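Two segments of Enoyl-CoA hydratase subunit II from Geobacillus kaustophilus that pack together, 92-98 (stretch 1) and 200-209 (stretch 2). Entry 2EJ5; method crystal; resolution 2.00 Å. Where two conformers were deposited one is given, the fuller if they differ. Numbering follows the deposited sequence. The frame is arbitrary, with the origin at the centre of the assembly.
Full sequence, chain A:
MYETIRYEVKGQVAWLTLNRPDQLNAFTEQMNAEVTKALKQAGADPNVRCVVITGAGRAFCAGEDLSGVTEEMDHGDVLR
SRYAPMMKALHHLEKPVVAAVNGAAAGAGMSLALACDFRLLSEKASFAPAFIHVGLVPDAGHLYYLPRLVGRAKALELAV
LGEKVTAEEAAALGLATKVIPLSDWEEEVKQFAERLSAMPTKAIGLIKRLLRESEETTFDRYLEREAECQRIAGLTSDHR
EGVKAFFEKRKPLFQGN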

# COMPACT_ATOMS: atom_id res chain seq x y z
N HIS A 92 4.69 8.45 -18.27
CA HIS A 92 6.06 8.93 -18.41
C HIS A 92 6.19 10.46 -18.30
O HIS A 92 7.28 10.93 -18.23
CB HIS A 92 6.71 8.43 -19.71
CG HIS A 92 6.81 6.93 -19.79
ND1 HIS A 92 5.71 6.11 -19.88
CD2 HIS A 92 7.89 6.11 -19.82
CE1 HIS A 92 6.10 4.85 -19.95
NE2 HIS A 92 7.42 4.82 -19.93
N LEU A 93 5.09 11.20 -18.29
CA LEU A 93 5.15 12.66 -18.15
C LEU A 93 5.70 13.09 -16.79
O LEU A 93 5.12 12.74 -15.74
CB LEU A 93 3.75 13.26 -18.40
CG LEU A 93 3.53 14.78 -18.29
CD1 LEU A 93 4.48 15.56 -19.24
CD2 LEU A 93 2.11 15.08 -18.60
N GLU A 94 6.78 13.88 -16.81
CA GLU A 94 7.52 14.33 -15.63
C GLU A 94 7.17 15.78 -15.22
O GLU A 94 8.05 16.53 -14.78
CB GLU A 94 9.02 14.36 -15.89
CG GLU A 94 9.69 13.23 -16.64
CD GLU A 94 9.98 12.08 -15.75
OE1 GLU A 94 9.14 11.94 -14.86
OE2 GLU A 94 10.99 11.33 -15.90
N LYS A 95 5.96 16.22 -15.49
CA LYS A 95 5.48 17.49 -14.97
C LYS A 95 4.33 17.07 -14.08
O LYS A 95 3.74 16.01 -14.35
CB LYS A 95 4.94 18.39 -16.09
CG LYS A 95 5.92 18.64 -17.29
CD LYS A 95 6.64 19.92 -17.17
CE LYS A 95 7.67 20.15 -18.29
NZ LYS A 95 7.01 20.86 -19.42
N PRO A 96 3.99 17.89 -13.06
CA PRO A 96 2.86 17.49 -12.25
C PRO A 96 1.55 17.60 -13.01
O PRO A 96 1.37 18.52 -13.84
CB PRO A 96 2.91 18.45 -11.02
CG PRO A 96 3.56 19.71 -11.54
CD PRO A 96 4.59 19.17 -12.60
N VAL A 97 0.65 16.68 -12.74
CA VAL A 97 -0.62 16.61 -13.44
C VAL A 97 -1.73 16.52 -12.42
O VAL A 97 -1.78 15.58 -11.59
CB VAL A 97 -0.70 15.38 -14.41
CG1 VAL A 97 -1.99 15.38 -15.17
CG2 VAL A 97 0.50 15.36 -15.36
N VAL A 98 -2.61 17.51 -12.47
CA VAL A 98 -3.74 17.53 -11.61
C VAL A 98 -4.98 17.11 -12.37
O VAL A 98 -5.31 17.69 -13.41
CB VAL A 98 -3.99 19.02 -11.09
CG1 VAL A 98 -5.13 19.03 -10.11
CG2 VAL A 98 -2.69 19.60 -10.51
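Stretch 2, residues 200-209: PTKAIGLIKR

Stretch 2 is helical from Thr201 to Arg209, with Pro200 at the N-cap position and regular i to i+4 backbone hydrogen bonds from Ile204 N to Pro200 O (3.1 Å) through Arg209 N to Gly205 O (2.9 Å). In stretch 1, after His92 at the end of a helix, the chain is mostly extended, broken by Glu94 (phi/psi -101/30), and becomes a strand at Val97. The two chains run obliquely in broadly opposite senses, so Leu93 and Glu94 meet Lys208 and Arg209. The backbones come closest near the middle of stretch 2, where the CA atoms of Glu94 and Gly205 lie 4.0 Å apart. Glycine suits this point because it has no side chain; an ideal CB there would fall 2.6 Å from Glu94 O, a clash.

Ile204 points toward stretch 1 and sets its CG2 3.8 Å from CD of Pro96, a compact apolar contact between a branched side chain and a rigid ring. Lys208 also points toward stretch 1, while Thr201 points sideways and still touches it. The methyl CG2 of Thr201 lies 3.9 Å from Lys95 CD, the aliphatic part of a side chain whose CA-to-CB bond points away from the helix.

Lys208 is buried, so its ammonium needs polar partners, and its long side chain reaches the backbone carbonyls of the loop. Lys208 NZ donates a hydrogen bond to Lys95 O (2.8 Å). Lys208 NZ also lies 3.0 Å from Leu93 O.

Glu94 sets off sideways, but its end comes nearer the helix. Glu94 OE2 accepts a hydrogen bond from Arg209 NE at 3.1 Å, nearly linear at 168° and part of a salt bridge, approaching the guanidinium at its edge. Glu94 OE1 lies 3.0 Å from Gly205 O; both are acceptors, and no hydrogen bond joins them.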

# COMPACT_ATOMS: atom_id res chain seq x y z
N PRO A 200 9.80 23.93 -8.01
CA PRO A 200 10.95 23.44 -8.82
C PRO A 200 10.55 22.25 -9.69
O PRO A 200 10.69 21.09 -9.29
CB PRO A 200 11.96 22.99 -7.76
CG PRO A 200 11.55 23.70 -6.52
CD PRO A 200 10.04 23.69 -6.58
N THR A 201 10.03 22.56 -10.86
CA THR A 201 9.49 21.58 -11.77
C THR A 201 10.44 20.40 -12.08
O THR A 201 9.98 19.26 -12.21
CB THR A 201 9.12 22.33 -13.07
OG1 THR A 201 8.46 23.55 -12.70
CG2 THR A 201 8.20 21.48 -13.93
N LYS A 202 11.74 20.66 -12.18
CA LYS A 202 12.70 19.57 -12.50
C LYS A 202 12.82 18.59 -11.33
O LYS A 202 12.97 17.39 -11.53
CB LYS A 202 14.10 20.09 -12.82
CG LYS A 202 14.22 20.81 -14.21
CD LYS A 202 13.95 19.88 -15.42
CE LYS A 202 14.39 20.52 -16.75
NZ LYS A 202 14.47 21.98 -16.66
N ALA A 203 12.80 19.10 -10.11
CA ALA A 203 12.77 18.22 -8.92
C ALA A 203 11.48 17.43 -8.88
O ALA A 203 11.50 16.26 -8.51
CB ALA A 203 12.96 18.99 -7.64
N ILE A 204 10.38 18.05 -9.27
CA ILE A 204 9.07 17.34 -9.29
C ILE A 204 9.10 16.21 -10.33
O ILE A 204 8.60 15.12 -10.09
CB ILE A 204 7.88 18.29 -9.56
CG1 ILE A 204 7.70 19.27 -8.36
CG2 ILE A 204 6.56 17.49 -9.81
CD1 ILE A 204 6.70 20.40 -8.68
N GLY A 205 9.68 16.47 -11.50
CA GLY A 205 9.79 15.39 -12.51
C GLY A 205 10.64 14.22 -12.04
O GLY A 205 10.30 13.04 -12.28
N LEU A 206 11.75 14.53 -11.37
CA LEU A 206 12.65 13.52 -10.82
C LEU A 206 12.00 12.71 -9.67
O LEU A 206 12.24 11.51 -9.50
CB LEU A 206 13.93 14.21 -10.34
CG LEU A 206 14.90 14.69 -11.47
CD1 LEU A 206 16.02 15.52 -10.95
CD2 LEU A 206 15.43 13.56 -12.35
N ILE A 207 11.17 13.37 -8.87
CA ILE A 207 10.45 12.59 -7.86
C ILE A 207 9.42 11.65 -8.50
O ILE A 207 9.26 10.48 -8.04
CB ILE A 207 9.87 13.45 -6.70
CG1 ILE A 207 8.52 14.03 -7.07
CG2 ILE A 207 10.87 14.44 -6.14
CD1 ILE A 207 7.41 13.13 -6.55
N LYS A 208 8.74 12.09 -9.55
CA LYS A 208 7.87 11.18 -10.29
C LYS A 208 8.67 10.02 -10.90
O LYS A 208 8.19 8.87 -10.96
CB LYS A 208 7.13 11.95 -11.37
CG LYS A 208 5.98 12.76 -10.84
CD LYS A 208 5.31 13.59 -11.91
CE LYS A 208 4.46 12.68 -12.89
NZ LYS A 208 3.23 13.36 -13.46
N ARG A 209 9.87 10.32 -11.38
CA ARG A 209 10.75 9.29 -11.94
C ARG A 209 11.09 8.28 -10.84
O ARG A 209 10.99 7.05 -11.05
CB ARG A 209 12.04 9.90 -12.52
CG ARG A 209 12.88 8.94 -13.36
CD ARG A 209 14.15 9.63 -13.95
NE ARG A 209 13.83 10.77 -14.82
CZ ARG A 209 14.75 11.58 -15.35
NH1 ARG A 209 16.03 11.38 -15.10
NH2 ARG A 209 14.40 12.61 -16.12